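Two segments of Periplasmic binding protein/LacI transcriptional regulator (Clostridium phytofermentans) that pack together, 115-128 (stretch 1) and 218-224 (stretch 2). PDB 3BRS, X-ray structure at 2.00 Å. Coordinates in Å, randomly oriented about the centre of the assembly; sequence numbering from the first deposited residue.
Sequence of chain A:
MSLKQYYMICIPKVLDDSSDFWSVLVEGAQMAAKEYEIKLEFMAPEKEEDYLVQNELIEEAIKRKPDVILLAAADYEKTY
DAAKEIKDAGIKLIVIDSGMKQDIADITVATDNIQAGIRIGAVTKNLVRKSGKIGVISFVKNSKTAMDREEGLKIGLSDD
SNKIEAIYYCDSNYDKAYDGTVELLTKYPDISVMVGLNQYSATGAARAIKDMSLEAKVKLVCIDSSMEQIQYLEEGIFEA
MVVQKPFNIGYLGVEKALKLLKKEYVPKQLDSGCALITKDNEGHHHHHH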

# COMPACT_ATOMS: atom_id res chain seq x y z
N GLN A 115 0.48 4.39 11.62
CA GLN A 115 -0.75 4.99 12.17
C GLN A 115 -2.01 4.52 11.53
O GLN A 115 -3.01 4.36 12.20
N ALA A 116 -2.01 4.31 10.20
CA ALA A 116 -3.17 3.59 9.61
C ALA A 116 -3.55 2.23 10.29
O ALA A 116 -4.73 2.07 10.63
N GLY A 117 -2.61 1.27 10.49
CA GLY A 117 -2.98 0.06 11.11
C GLY A 117 -3.36 0.28 12.57
O GLY A 117 -4.19 -0.41 13.09
N ILE A 118 -2.64 1.17 13.27
CA ILE A 118 -3.06 1.58 14.61
C ILE A 118 -4.50 2.07 14.65
O ILE A 118 -5.23 1.74 15.65
N ARG A 119 -4.97 2.88 13.70
CA ARG A 119 -6.36 3.39 13.90
C ARG A 119 -7.33 2.25 13.60
O ARG A 119 -8.31 2.03 14.31
N ILE A 120 -7.03 1.45 12.61
CA ILE A 120 -7.90 0.27 12.35
C ILE A 120 -7.76 -0.78 13.54
O ILE A 120 -8.77 -1.43 13.93
N GLY A 121 -6.56 -0.89 14.17
CA GLY A 121 -6.42 -1.75 15.36
C GLY A 121 -7.37 -1.32 16.45
O GLY A 121 -7.99 -2.15 17.14
N ALA A 122 -7.48 -0.01 16.64
CA ALA A 122 -8.30 0.54 17.74
C ALA A 122 -9.76 0.35 17.47
O ALA A 122 -10.52 0.06 18.39
N VAL A 123 -10.20 0.48 16.23
CA VAL A 123 -11.60 0.12 15.89
C VAL A 123 -11.87 -1.38 16.24
O VAL A 123 -12.88 -1.70 16.83
N THR A 124 -10.92 -2.25 15.85
CA THR A 124 -11.05 -3.69 16.00
C THR A 124 -11.08 -4.07 17.48
O THR A 124 -11.87 -4.93 17.88
N LYS A 125 -10.24 -3.42 18.30
CA LYS A 125 -10.29 -3.62 19.77
C LYS A 125 -11.66 -3.32 20.29
O LYS A 125 -12.18 -4.08 21.09
N ASN A 126 -12.31 -2.26 19.84
CA ASN A 126 -13.65 -2.03 20.35
C ASN A 126 -14.65 -3.12 19.87
O ASN A 126 -15.54 -3.52 20.62
N LEU A 127 -14.50 -3.64 18.64
CA LEU A 127 -15.43 -4.70 18.19
C LEU A 127 -15.37 -6.03 18.96
O LEU A 127 -16.38 -6.67 19.20
N VAL A 128 -14.17 -6.42 19.36
CA VAL A 128 -14.00 -7.66 20.15
C VAL A 128 -13.92 -7.39 21.71
O VAL A 128 -13.38 -8.22 22.47
N VAL A 218 -19.77 -12.11 10.83
CA VAL A 218 -18.41 -11.63 10.71
C VAL A 218 -18.39 -10.20 10.11
O VAL A 218 -18.87 -9.97 9.01
N LYS A 219 -17.87 -9.26 10.89
CA LYS A 219 -17.57 -7.91 10.42
C LYS A 219 -16.12 -7.75 9.88
O LYS A 219 -15.19 -8.44 10.29
N LEU A 220 -16.02 -6.79 8.96
CA LEU A 220 -14.88 -6.55 8.15
C LEU A 220 -14.50 -5.09 8.27
O LEU A 220 -15.33 -4.15 8.23
N VAL A 221 -13.22 -4.90 8.51
CA VAL A 221 -12.62 -3.58 8.55
C VAL A 221 -11.37 -3.69 7.67
O VAL A 221 -10.83 -4.81 7.46
N CYS A 222 -10.94 -2.55 7.12
CA CYS A 222 -9.76 -2.58 6.20
C CYS A 222 -9.10 -1.23 6.10
O CYS A 222 -9.71 -0.18 6.37
N ILE A 223 -7.87 -1.30 5.63
CA ILE A 223 -7.16 -0.19 5.00
C ILE A 223 -7.37 -0.32 3.47
O ILE A 223 -7.14 -1.39 2.88
N ASP A 224 -7.84 0.78 2.85
CA ASP A 224 -8.33 0.74 1.49
C ASP A 224 -7.77 1.83 0.61
O ASP A 224 -7.25 2.88 1.08

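Helix 115-127 runs alongside strand 219-224, nearly antiparallel to it (168°), with the axes 8.8 Å apart at closest approach, and no hydrogen bond links the two, so the contact rests on apolar packing. The strand sends K219, V221 and I223 toward the helix, while L220 and C222 point away. A116 points its CB toward the strand, 4.2 Å from CD1 of I223, whose m,t rotamer brings its CD1 against the helix backbone; the same CD1 lies 3.9 Å from N of G117, a close approach at a residue with no side chain. One turn on, I120 points inward with chi1 between wells at -109° and chi2 m. Its CD1 reaches CB of V221 at 3.5 Å, its CG2 meets CG1 of I223 at 4.1 Å, and its CG1 sits 3.6 Å from the backbone O of C222. V123 (t) also points toward the strand but adds a smaller contact, CG1 to V221 CG1 at 4.1 Å. T124 (m) points sideways; its OG1 donates to O of I120 at 2.9 Å, satisfying the hydroxyl within the helix, and also lies 3.6 Å from CG2 of V221 (m). Finally, L127 (m,t) points inward and places CD1 4.0 Å from CG1 of V221 and CD2 4.3 Å from CD of K219, whose aliphatic chain borders the contact.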

# COMPACT_ATOMS: atom_id res chain seq x y z
CB GLN A 115 -0.68 6.51 12.19
CG GLN A 115 0.19 7.10 13.33
CD GLN A 115 -0.39 6.97 14.73
OE1 GLN A 115 -1.62 6.95 14.95
NE2 GLN A 115 0.51 6.90 15.73
CB ALA A 116 -3.02 3.44 8.12
CB ILE A 118 -2.12 2.74 15.21
CG1 ILE A 118 -0.68 2.24 15.38
CG2 ILE A 118 -2.66 3.24 16.55
CD1 ILE A 118 0.25 3.23 16.07
CB ARG A 119 -6.72 4.56 13.00
CG ARG A 119 -6.00 5.86 13.33
CD ARG A 119 -5.69 6.62 12.08
NE ARG A 119 -6.52 7.78 11.66
CZ ARG A 119 -7.64 8.26 12.24
NH1 ARG A 119 -8.18 7.71 13.34
NH2 ARG A 119 -8.29 9.29 11.68
CB ILE A 120 -7.71 -0.14 10.81
CG1 ILE A 120 -8.91 0.17 9.90
CG2 ILE A 120 -6.75 -1.31 10.56
CD1 ILE A 120 -10.25 -0.36 10.29
CB ALA A 122 -7.99 1.98 18.08
CB VAL A 123 -11.88 0.41 14.35
CG1 VAL A 123 -13.19 -0.26 13.89
CG2 VAL A 123 -11.89 1.93 14.05
CB THR A 124 -9.94 -4.50 15.26
OG1 THR A 124 -9.85 -4.10 13.88
CG2 THR A 124 -10.31 -5.96 15.26
CB LYS A 125 -9.29 -2.67 20.44
CG LYS A 125 -9.00 -2.91 21.92
CD LYS A 125 -7.87 -1.99 22.28
CE LYS A 125 -7.31 -2.22 23.68
NZ LYS A 125 -6.48 -1.02 24.09
CB ASN A 126 -14.10 -0.66 19.93
CG ASN A 126 -15.43 -0.27 20.53
OD1 ASN A 126 -15.65 -0.35 21.74
ND2 ASN A 126 -16.32 0.19 19.69
CB LEU A 127 -15.28 -4.96 16.69
CG LEU A 127 -15.59 -3.79 15.78
CD1 LEU A 127 -15.15 -4.14 14.39
CD2 LEU A 127 -17.07 -3.43 15.83
CB VAL A 128 -12.80 -8.50 19.63
CG1 VAL A 128 -12.87 -8.64 18.14
CG2 VAL A 128 -11.57 -7.83 19.95
CB VAL A 218 -17.53 -12.63 9.93
CG1 VAL A 218 -16.02 -12.10 9.64
CG2 VAL A 218 -17.62 -14.03 10.65
CB LYS A 219 -17.80 -6.94 11.55
CG LYS A 219 -19.32 -6.72 11.88
CD LYS A 219 -19.36 -6.02 13.24
CE LYS A 219 -20.74 -5.91 13.86
NZ LYS A 219 -20.61 -6.12 15.34
CB LEU A 220 -15.17 -6.96 6.70
CG LEU A 220 -14.15 -6.68 5.57
CD1 LEU A 220 -12.77 -7.39 5.78
CD2 LEU A 220 -14.71 -7.07 4.22
CB VAL A 221 -12.20 -3.20 10.02
CG1 VAL A 221 -13.43 -3.06 10.91
CG2 VAL A 221 -11.32 -4.23 10.63
CB CYS A 222 -10.15 -3.02 4.76
SG CYS A 222 -11.50 -1.91 4.10
CB ILE A 223 -5.66 -0.19 5.32
CG1 ILE A 223 -5.46 -0.12 6.85
CG2 ILE A 223 -4.97 0.97 4.60
CD1 ILE A 223 -4.00 -0.53 7.34
CB ASP A 224 -9.87 0.76 1.52
CG ASP A 224 -10.49 0.62 0.14
OD1 ASP A 224 -10.04 -0.27 -0.64
OD2 ASP A 224 -11.45 1.41 -0.15